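Local coordinates for putative Nitroreductase (Anabaena variabilis ATCC 29413, PDB 3EO7), which binds flavin mononucleotide and probably acts as a flavin-dependent oxidoreductase of the nitroreductase type, at residues A[339-350]-A[503-511]; A[76-86]-A[328-336]. All coordinates share one frame; numbering follows the deposited sequence.

Contact 1. Residues A[339-350]-A[503-511]; sequences AYNGEELTFDEL and YITTLGRPR. With FMN (flavin mononucleotide), chain B.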
# COMPACT_ATOMS: atom_id res chain seq x y z
N ALA A 339 7.46 -7.01 18.84
CA ALA A 339 8.49 -6.38 19.65
C ALA A 339 9.87 -6.77 19.15
O ALA A 339 10.03 -7.86 18.59
CB ALA A 339 8.32 -6.77 21.14
N TYR A 340 10.83 -5.88 19.34
CA TYR A 340 12.22 -6.10 18.97
C TYR A 340 13.04 -6.38 20.21
O TYR A 340 12.67 -5.97 21.29
CB TYR A 340 12.82 -4.88 18.26
CG TYR A 340 12.03 -4.52 17.02
CD1 TYR A 340 11.74 -5.49 16.08
CD2 TYR A 340 11.65 -3.21 16.78
CE1 TYR A 340 11.00 -5.19 14.93
CE2 TYR A 340 10.91 -2.87 15.64
CZ TYR A 340 10.61 -3.86 14.72
OH TYR A 340 9.89 -3.54 13.59
N ASN A 341 14.16 -7.06 20.01
CA ASN A 341 15.10 -7.33 21.13
C ASN A 341 16.14 -6.23 21.32
O ASN A 341 16.96 -6.30 22.23
CB ASN A 341 15.74 -8.71 21.01
CG ASN A 341 16.63 -8.87 19.80
OD1 ASN A 341 16.97 -7.89 19.13
ND2 ASN A 341 17.03 -10.11 19.51
N GLY A 342 16.14 -5.24 20.43
CA GLY A 342 17.10 -4.15 20.49
C GLY A 342 18.43 -4.45 19.82
O GLY A 342 19.31 -3.58 19.80
N GLU A 343 18.61 -5.65 19.28
CA GLU A 343 19.85 -5.98 18.61
C GLU A 343 19.97 -5.23 17.28
O GLU A 343 18.97 -4.76 16.74
CB GLU A 343 19.99 -7.48 18.37
CG GLU A 343 20.19 -8.28 19.63
CD GLU A 343 20.30 -9.79 19.36
OE1 GLU A 343 19.89 -10.28 18.27
OE2 GLU A 343 20.79 -10.50 20.27
N GLU A 344 21.19 -5.16 16.77
CA GLU A 344 21.49 -4.42 15.56
C GLU A 344 21.25 -5.17 14.26
O GLU A 344 21.19 -6.40 14.23
CB GLU A 344 22.95 -3.99 15.58
CG GLU A 344 23.26 -3.06 16.74
CD GLU A 344 24.62 -2.39 16.64
OE1 GLU A 344 25.57 -3.00 16.12
OE2 GLU A 344 24.71 -1.23 17.10
N LEU A 345 21.00 -4.40 13.19
CA LEU A 345 21.04 -4.92 11.84
C LEU A 345 22.48 -4.73 11.37
O LEU A 345 23.20 -3.86 11.88
CB LEU A 345 20.13 -4.14 10.87
CG LEU A 345 18.76 -4.72 10.56
CD1 LEU A 345 18.03 -5.20 11.78
CD2 LEU A 345 17.98 -3.71 9.71
N THR A 346 22.90 -5.52 10.39
CA THR A 346 24.15 -5.26 9.73
C THR A 346 23.88 -4.23 8.63
O THR A 346 22.76 -4.06 8.16
CB THR A 346 24.78 -6.50 9.09
OG1 THR A 346 23.96 -6.97 8.02
CG2 THR A 346 25.02 -7.60 10.13
N PHE A 347 24.92 -3.52 8.19
CA PHE A 347 24.71 -2.55 7.13
C PHE A 347 24.29 -3.30 5.85
O PHE A 347 23.42 -2.82 5.12
CB PHE A 347 25.94 -1.69 6.93
CG PHE A 347 25.78 -0.59 5.93
CD1 PHE A 347 24.63 0.18 5.86
CD2 PHE A 347 26.82 -0.29 5.07
CE1 PHE A 347 24.51 1.19 4.94
CE2 PHE A 347 26.69 0.75 4.14
CZ PHE A 347 25.53 1.49 4.10
N ASP A 348 24.88 -4.47 5.60
CA ASP A 348 24.44 -5.28 4.45
C ASP A 348 22.94 -5.61 4.49
O ASP A 348 22.27 -5.64 3.44
CB ASP A 348 25.25 -6.57 4.33
CG ASP A 348 26.62 -6.35 3.69
OD1 ASP A 348 26.91 -5.25 3.16
OD2 ASP A 348 27.41 -7.31 3.71
N GLU A 349 22.40 -5.89 5.68
CA GLU A 349 20.98 -6.16 5.82
C GLU A 349 20.17 -4.93 5.42
O GLU A 349 19.20 -5.02 4.68
CB GLU A 349 20.64 -6.61 7.24
CG GLU A 349 20.97 -8.08 7.50
CD GLU A 349 20.93 -8.51 8.97
OE1 GLU A 349 21.05 -7.63 9.85
OE2 GLU A 349 20.86 -9.76 9.21
N LEU A 350 20.54 -3.77 5.95
CA LEU A 350 19.84 -2.54 5.62
C LEU A 350 19.93 -2.29 4.12
O LEU A 350 18.93 -1.96 3.50
CB LEU A 350 20.41 -1.33 6.38
CG LEU A 350 19.73 0.02 6.07
CD1 LEU A 350 18.24 -0.03 6.45
CD2 LEU A 350 20.49 1.14 6.79
N TYR A 503 4.34 8.08 6.43
CA TYR A 503 4.35 6.73 6.97
C TYR A 503 5.69 6.44 7.60
O TYR A 503 6.69 7.07 7.24
CB TYR A 503 4.05 5.75 5.82
CG TYR A 503 3.76 4.31 6.17
CD1 TYR A 503 3.04 3.96 7.31
CD2 TYR A 503 4.16 3.29 5.31
CE1 TYR A 503 2.77 2.65 7.63
CE2 TYR A 503 3.87 1.95 5.60
CZ TYR A 503 3.16 1.64 6.74
OH TYR A 503 2.85 0.38 7.06
N ILE A 504 5.68 5.50 8.54
CA ILE A 504 6.84 5.03 9.26
C ILE A 504 6.90 3.51 9.18
O ILE A 504 5.88 2.83 9.33
CB ILE A 504 6.77 5.44 10.75
CG1 ILE A 504 6.75 6.96 10.85
CG2 ILE A 504 7.86 4.77 11.59
CD1 ILE A 504 6.56 7.49 12.29
N THR A 505 8.09 2.99 8.94
CA THR A 505 8.34 1.55 8.95
C THR A 505 9.55 1.28 9.85
O THR A 505 10.64 1.77 9.58
CB THR A 505 8.58 0.96 7.56
OG1 THR A 505 7.47 1.20 6.70
CG2 THR A 505 8.89 -0.58 7.64
N THR A 506 9.32 0.52 10.92
CA THR A 506 10.35 0.14 11.88
C THR A 506 10.96 -1.18 11.44
O THR A 506 10.29 -2.02 10.86
CB THR A 506 9.81 0.01 13.34
OG1 THR A 506 8.82 -1.04 13.41
CG2 THR A 506 9.22 1.37 13.84
N LEU A 507 12.25 -1.32 11.73
CA LEU A 507 13.02 -2.48 11.41
C LEU A 507 13.89 -2.85 12.61
O LEU A 507 14.52 -1.99 13.23
CB LEU A 507 13.92 -2.19 10.21
CG LEU A 507 13.24 -1.81 8.90
CD1 LEU A 507 14.21 -1.15 7.93
CD2 LEU A 507 12.58 -3.11 8.33
N GLY A 508 13.97 -4.13 12.89
CA GLY A 508 14.77 -4.60 14.03
C GLY A 508 14.98 -6.09 13.99
O GLY A 508 14.86 -6.71 12.94
N ARG A 509 15.35 -6.65 15.15
CA ARG A 509 15.46 -8.10 15.28
C ARG A 509 14.33 -8.50 16.24
O ARG A 509 14.11 -7.86 17.27
CB ARG A 509 16.84 -8.58 15.78
CG ARG A 509 18.04 -8.04 14.98
CD ARG A 509 19.29 -8.91 15.07
NE ARG A 509 19.27 -9.89 13.99
CZ ARG A 509 19.78 -9.68 12.77
NH1 ARG A 509 20.40 -8.55 12.45
NH2 ARG A 509 19.68 -10.63 11.85
N PRO A 510 13.59 -9.55 15.89
CA PRO A 510 12.45 -9.92 16.71
C PRO A 510 12.82 -10.35 18.12
O PRO A 510 13.87 -10.94 18.34
CB PRO A 510 11.84 -11.09 15.95
CG PRO A 510 12.39 -11.02 14.59
CD PRO A 510 13.76 -10.46 14.75
N ARG A 511 11.95 -10.04 19.05
CA ARG A 511 12.17 -10.39 20.44
C ARG A 511 11.94 -11.88 20.56
O ARG A 511 11.14 -12.45 19.81
CB ARG A 511 11.22 -9.60 21.35
CG ARG A 511 11.68 -9.49 22.77
CD ARG A 511 10.82 -8.51 23.60
NE ARG A 511 11.10 -7.09 23.36
CZ ARG A 511 10.45 -6.10 24.00
NH1 ARG A 511 9.53 -6.37 24.92
NH2 ARG A 511 10.74 -4.82 23.74
OXT ARG A 511 12.58 -12.55 21.37
N1 FMN B . 1.49 -2.30 14.38
C2 FMN B . 1.82 -1.71 15.58
O2 FMN B . 2.16 -2.38 16.55
N3 FMN B . 1.76 -0.35 15.79
C4 FMN B . 1.33 0.51 14.83
O4 FMN B . 1.47 1.73 15.02
C4A FMN B . 0.99 -0.05 13.60
N5 FMN B . 0.49 0.77 12.60
C5A FMN B . 0.23 0.22 11.32
C6 FMN B . -0.16 1.02 10.25
C7 FMN B . -0.44 0.48 9.00
C7M FMN B . -0.74 1.40 7.81
C8 FMN B . -0.32 -0.89 8.80
C8M FMN B . -0.42 -1.51 7.42
C9 FMN B . 0.08 -1.73 9.86
C9A FMN B . 0.36 -1.17 11.12
N10 FMN B . 0.74 -1.98 12.17
C10 FMN B . 1.07 -1.44 13.39
C1' FMN B . 0.65 -3.49 12.08
C2' FMN B . -0.77 -4.02 12.20
O2' FMN B . -1.16 -4.04 13.59
C3' FMN B . -0.84 -5.41 11.57
O3' FMN B . -0.63 -5.32 10.16
C4' FMN B . -2.13 -6.18 11.89
O4' FMN B . -2.26 -6.41 13.32
C5' FMN B . -2.16 -7.50 11.14
O5' FMN B . -1.06 -8.31 11.47
P FMN B . -0.04 -8.82 10.38
O1P FMN B . 0.66 -7.60 9.79
O2P FMN B . 0.92 -9.73 11.14
O3P FMN B . -0.77 -9.59 9.31
O HOH W 1 15.97 -12.26 21.36
O HOH W 2 16.13 -4.57 17.26
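Tyr340 and Gly508 meet where strand 500-508, part of the mixed sheet of the C-terminal nitroreductase-family region, ends; the tail after it bridges the loop ahead of helix 347-358 at Tyr340-Pro510. The packing is tight here: Gly508 CA sits over the Tyr340 ring face in a CH-pi contact, 3.9 Å from the centroid, where any side chain on Gly508 would run into the ring. CG anti to the carbonyl carbon (chi1 -58°) turns the Tyr340 ring along the strand, bringing OH to Thr506 OG1, to which it donates at 2.7 Å. Arg509 reaches the helix start with its guanidinium nearly coplanar with the Glu349 carboxylate (26°), pairing end-on: NH1 to OE1 at 2.8 Å, NH2 to OE2 at 3.0 Å. NH1 also takes an in-plane lone pair of Glu344 O. With an alanine in place of Arg509, the Glu349 carboxylate would probably lose its charged mate and Glu344 O this donor. The C-terminal end is more exposed and edged by water: water 1 accepts from Asn341 ND2 and gives only a weak bond to Arg511 OXT. Even here the Arg511 guanidinium lays one face over Ala339 CB and donates NE to Tyr340 O at 2.8 Å, from above the carbonyl plane.

Contact 2. Residues A[76-86]-A[328-336]; sequences RLLFRSYGLTA and EITMHKRRS. With FMN (flavin mononucleotide), chain B.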
# COMPACT_ATOMS: atom_id res chain seq x y z
N ARG A 76 -3.75 -18.52 -7.00
CA ARG A 76 -2.50 -18.15 -6.33
C ARG A 76 -2.29 -16.64 -6.26
O ARG A 76 -1.84 -16.12 -5.22
CB ARG A 76 -1.32 -18.85 -7.01
CG ARG A 76 0.05 -18.66 -6.37
CD ARG A 76 1.15 -19.36 -7.19
NE ARG A 76 0.79 -20.75 -7.47
CZ ARG A 76 1.07 -21.79 -6.69
NH1 ARG A 76 1.73 -21.63 -5.54
NH2 ARG A 76 0.67 -23.02 -7.06
N LEU A 77 -2.60 -15.93 -7.35
CA LEU A 77 -2.47 -14.49 -7.38
C LEU A 77 -3.31 -13.87 -6.26
O LEU A 77 -2.83 -13.06 -5.47
CB LEU A 77 -2.87 -13.93 -8.76
CG LEU A 77 -2.60 -12.44 -9.00
CD1 LEU A 77 -2.49 -12.16 -10.53
CD2 LEU A 77 -3.69 -11.59 -8.35
N LEU A 78 -4.55 -14.33 -6.13
CA LEU A 78 -5.45 -13.76 -5.14
C LEU A 78 -5.04 -14.15 -3.73
O LEU A 78 -5.02 -13.31 -2.81
CB LEU A 78 -6.88 -14.12 -5.43
CG LEU A 78 -7.55 -13.45 -6.65
CD1 LEU A 78 -8.86 -14.16 -7.03
CD2 LEU A 78 -7.76 -11.97 -6.33
N PHE A 79 -4.67 -15.41 -3.55
CA PHE A 79 -4.31 -15.90 -2.22
C PHE A 79 -3.06 -15.23 -1.64
O PHE A 79 -3.00 -14.89 -0.45
CB PHE A 79 -4.15 -17.41 -2.21
CG PHE A 79 -4.00 -17.95 -0.83
CD1 PHE A 79 -5.10 -17.92 0.05
CD2 PHE A 79 -2.77 -18.39 -0.37
CE1 PHE A 79 -4.97 -18.35 1.35
CE2 PHE A 79 -2.64 -18.84 0.94
CZ PHE A 79 -3.73 -18.81 1.80
N ARG A 80 -2.05 -15.05 -2.49
CA ARG A 80 -0.81 -14.45 -2.04
C ARG A 80 -1.03 -12.95 -1.85
O ARG A 80 -0.29 -12.31 -1.12
CB ARG A 80 0.31 -14.69 -3.05
CG ARG A 80 0.75 -16.16 -3.24
CD ARG A 80 1.77 -16.59 -2.21
NE ARG A 80 2.07 -18.03 -2.32
CZ ARG A 80 1.69 -18.98 -1.46
NH1 ARG A 80 0.98 -18.72 -0.36
NH2 ARG A 80 2.06 -20.24 -1.70
N SER A 81 -2.05 -12.37 -2.50
CA SER A 81 -2.34 -10.94 -2.38
C SER A 81 -3.13 -10.58 -1.10
O SER A 81 -2.80 -9.61 -0.43
CB SER A 81 -3.13 -10.41 -3.57
OG SER A 81 -2.34 -10.42 -4.74
N TYR A 82 -4.19 -11.32 -0.82
CA TYR A 82 -5.12 -10.94 0.26
C TYR A 82 -5.76 -12.11 0.96
O TYR A 82 -6.80 -11.96 1.62
CB TYR A 82 -6.17 -10.00 -0.33
CG TYR A 82 -6.80 -9.00 0.60
CD1 TYR A 82 -6.03 -8.27 1.51
CD2 TYR A 82 -8.17 -8.76 0.56
CE1 TYR A 82 -6.61 -7.31 2.35
CE2 TYR A 82 -8.75 -7.82 1.39
CZ TYR A 82 -7.96 -7.09 2.30
OH TYR A 82 -8.54 -6.13 3.13
N GLY A 83 -5.10 -13.26 0.91
CA GLY A 83 -5.62 -14.44 1.53
C GLY A 83 -5.42 -14.40 3.03
O GLY A 83 -4.59 -13.63 3.54
N LEU A 84 -6.16 -15.25 3.72
CA LEU A 84 -5.99 -15.41 5.18
C LEU A 84 -4.74 -16.25 5.46
O LEU A 84 -4.62 -17.33 4.91
CB LEU A 84 -7.23 -16.05 5.77
CG LEU A 84 -8.53 -15.32 5.58
CD1 LEU A 84 -9.60 -16.06 6.46
CD2 LEU A 84 -8.43 -13.80 5.89
N THR A 85 -3.80 -15.74 6.27
CA THR A 85 -2.56 -16.48 6.55
C THR A 85 -2.29 -16.79 8.03
O THR A 85 -1.32 -17.49 8.34
CB THR A 85 -1.36 -15.77 5.90
OG1 THR A 85 -1.10 -14.54 6.58
CG2 THR A 85 -1.61 -15.54 4.43
N ALA A 86 -3.15 -16.30 8.92
CA ALA A 86 -3.03 -16.62 10.36
C ALA A 86 -4.31 -16.32 11.08
O ALA A 86 -5.21 -15.66 10.56
CB ALA A 86 -1.88 -15.83 11.02
N GLU A 328 7.38 -16.65 -2.21
CA GLU A 328 6.09 -17.25 -1.84
C GLU A 328 5.99 -17.60 -0.37
O GLU A 328 5.01 -17.26 0.30
CB GLU A 328 5.80 -18.49 -2.66
CG GLU A 328 5.60 -18.18 -4.10
CD GLU A 328 4.69 -19.19 -4.81
OE1 GLU A 328 3.47 -19.36 -4.45
OE2 GLU A 328 5.21 -19.79 -5.77
N ILE A 329 7.01 -18.27 0.14
CA ILE A 329 7.02 -18.68 1.54
C ILE A 329 6.98 -17.44 2.46
O ILE A 329 6.22 -17.39 3.43
CB ILE A 329 8.27 -19.52 1.85
CG1 ILE A 329 8.17 -20.88 1.13
CG2 ILE A 329 8.41 -19.72 3.35
CD1 ILE A 329 9.50 -21.68 1.17
N THR A 330 7.79 -16.45 2.12
CA THR A 330 7.84 -15.21 2.87
C THR A 330 6.50 -14.47 2.87
O THR A 330 6.03 -14.02 3.92
CB THR A 330 9.01 -14.33 2.38
OG1 THR A 330 10.25 -14.93 2.81
CG2 THR A 330 8.88 -12.93 2.92
N MSE A 331 5.84 -14.40 1.71
CA MSE A 331 4.55 -13.75 1.62
C MSE A 331 3.54 -14.48 2.49
O MSE A 331 2.71 -13.87 3.16
CB MSE A 331 4.07 -13.68 0.18
CG MSE A 331 4.91 -12.72 -0.64
SE MSE A 331 4.29 -12.54 -2.47
CE MSE A 331 2.82 -11.26 -2.18
N HIS A 332 3.64 -15.80 2.52
CA HIS A 332 2.70 -16.56 3.32
C HIS A 332 2.92 -16.41 4.83
O HIS A 332 1.95 -16.32 5.58
CB HIS A 332 2.70 -18.04 2.91
CG HIS A 332 1.70 -18.86 3.67
ND1 HIS A 332 0.34 -18.78 3.42
CD2 HIS A 332 1.86 -19.76 4.67
CE1 HIS A 332 -0.29 -19.59 4.25
NE2 HIS A 332 0.60 -20.19 5.02
N LYS A 333 4.18 -16.36 5.27
CA LYS A 333 4.51 -16.34 6.71
C LYS A 333 4.62 -14.95 7.32
O LYS A 333 4.68 -14.81 8.55
CB LYS A 333 5.80 -17.11 6.98
CG LYS A 333 7.06 -16.43 6.57
CD LYS A 333 8.27 -17.35 6.86
CE LYS A 333 9.59 -16.69 6.45
NZ LYS A 333 10.76 -17.60 6.69
N ARG A 334 4.64 -13.93 6.47
CA ARG A 334 4.88 -12.56 6.88
C ARG A 334 3.92 -12.12 7.96
O ARG A 334 2.71 -12.22 7.79
CB ARG A 334 4.72 -11.62 5.69
CG ARG A 334 4.93 -10.13 6.06
CD ARG A 334 4.00 -9.19 5.31
NE ARG A 334 2.58 -9.48 5.56
CZ ARG A 334 1.91 -9.17 6.65
NH1 ARG A 334 2.49 -8.51 7.64
NH2 ARG A 334 0.63 -9.50 6.73
N ARG A 335 4.48 -11.62 9.06
CA ARG A 335 3.70 -11.02 10.15
C ARG A 335 4.40 -9.72 10.55
O ARG A 335 5.62 -9.59 10.40
CB ARG A 335 3.69 -11.93 11.36
CG ARG A 335 3.03 -13.29 11.16
CD ARG A 335 1.54 -13.28 11.45
NE ARG A 335 0.74 -12.49 10.50
CZ ARG A 335 0.22 -12.99 9.38
NH1 ARG A 335 0.39 -14.25 9.04
NH2 ARG A 335 -0.54 -12.22 8.61
N SER A 336 3.62 -8.78 11.10
CA SER A 336 4.16 -7.56 11.68
C SER A 336 4.72 -7.97 13.05
O SER A 336 4.00 -8.51 13.89
CB SER A 336 3.07 -6.51 11.84
OG SER A 336 2.64 -6.06 10.58
N1 FMN B . 1.49 -2.30 14.38
C2 FMN B . 1.82 -1.71 15.58
O2 FMN B . 2.16 -2.38 16.55
N3 FMN B . 1.76 -0.35 15.79
C4 FMN B . 1.33 0.51 14.83
O4 FMN B . 1.47 1.73 15.02
C4A FMN B . 0.99 -0.05 13.60
N5 FMN B . 0.49 0.77 12.60
C5A FMN B . 0.23 0.22 11.32
C6 FMN B . -0.16 1.02 10.25
C7 FMN B . -0.44 0.48 9.00
C7M FMN B . -0.74 1.40 7.81
C8 FMN B . -0.32 -0.89 8.80
C8M FMN B . -0.42 -1.51 7.42
C9 FMN B . 0.08 -1.73 9.86
C9A FMN B . 0.36 -1.17 11.12
N10 FMN B . 0.74 -1.98 12.17
C10 FMN B . 1.07 -1.44 13.39
C1' FMN B . 0.65 -3.49 12.08
C2' FMN B . -0.77 -4.02 12.20
O2' FMN B . -1.16 -4.04 13.59
C3' FMN B . -0.84 -5.41 11.57
O3' FMN B . -0.63 -5.32 10.16
C4' FMN B . -2.13 -6.18 11.89
O4' FMN B . -2.26 -6.41 13.32
C5' FMN B . -2.16 -7.50 11.14
O5' FMN B . -1.06 -8.31 11.47
P FMN B . -0.04 -8.82 10.38
O1P FMN B . 0.66 -7.60 9.79
O2P FMN B . 0.92 -9.73 11.14
O3P FMN B . -0.77 -9.59 9.31
O HOH W 3 -0.41 -16.60 1.03
O HOH W 4 1.13 -13.22 5.59
O HOH W 5 1.28 -17.72 7.94
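Glu328 crosses both Arg76 and Arg80 at about a right angle, and its OE1 alone takes both arginines in a salt-bridge network. Arg76 NH1 comes in at 3.1 Å on the syn lone pair of OE1, the guanidinium and carboxylate planes being almost perpendicular (87°). Arg80, bent at chi2 (-85°), approaches side-on: NE uses the anti lone pair of OE1 at 2.9 Å, while NH2 meets the same oxygen from above the carboxylate plane. Three N-H groups thus converge on one oxygen and join helical segments 76-82 and 328-333, whose axes lie 49° apart. Between them the selenomethionine Met331 sets CE 3.4 Å from Arg80 O. Farther along, Arg335 points NH1 and NH2 end-on at Thr85 OG1, 2.9 Å from NH1, with Ala86 CB over one guanidinium face. This hold probably limits rotation of the group; Arg335 NE donates to FMN O2P, and Arg335 NH2 to FMN O3P at 2.7 Å. Arg334 adds NH1 to O1P and NH2 to O3P, and Ser336 OG donates to FMN O1P at 2.6 Å. Arginines and a serine just past a helix end make the FMN phosphate site, with Thr85, in a classic beta bulge opposite Leu97, as second shell.

How the contacts relate
Contact 2 comes first along the chain: its segment 328-336 ends only a few residues before contact 1 begins at Ala339, so one continuous stretch passes from the flavin phosphate to the bridge with the C-terminal tail. The centres of the two contacts lie about 22 Å apart, and the segments have no other touch. FMN is what they share, at different parts of the cofactor. Contact 2 holds its phosphate, whereas segment 503-511 of contact 1 reaches it at its start, through Tyr503, whose CE1 lies 3.7 Å from the flavin methyl C7M. The side chains of Tyr340 and Ser336 are about 8 Å apart, and Gln425, Ser102 and Gly482 also hydrogen-bond to the cofactor.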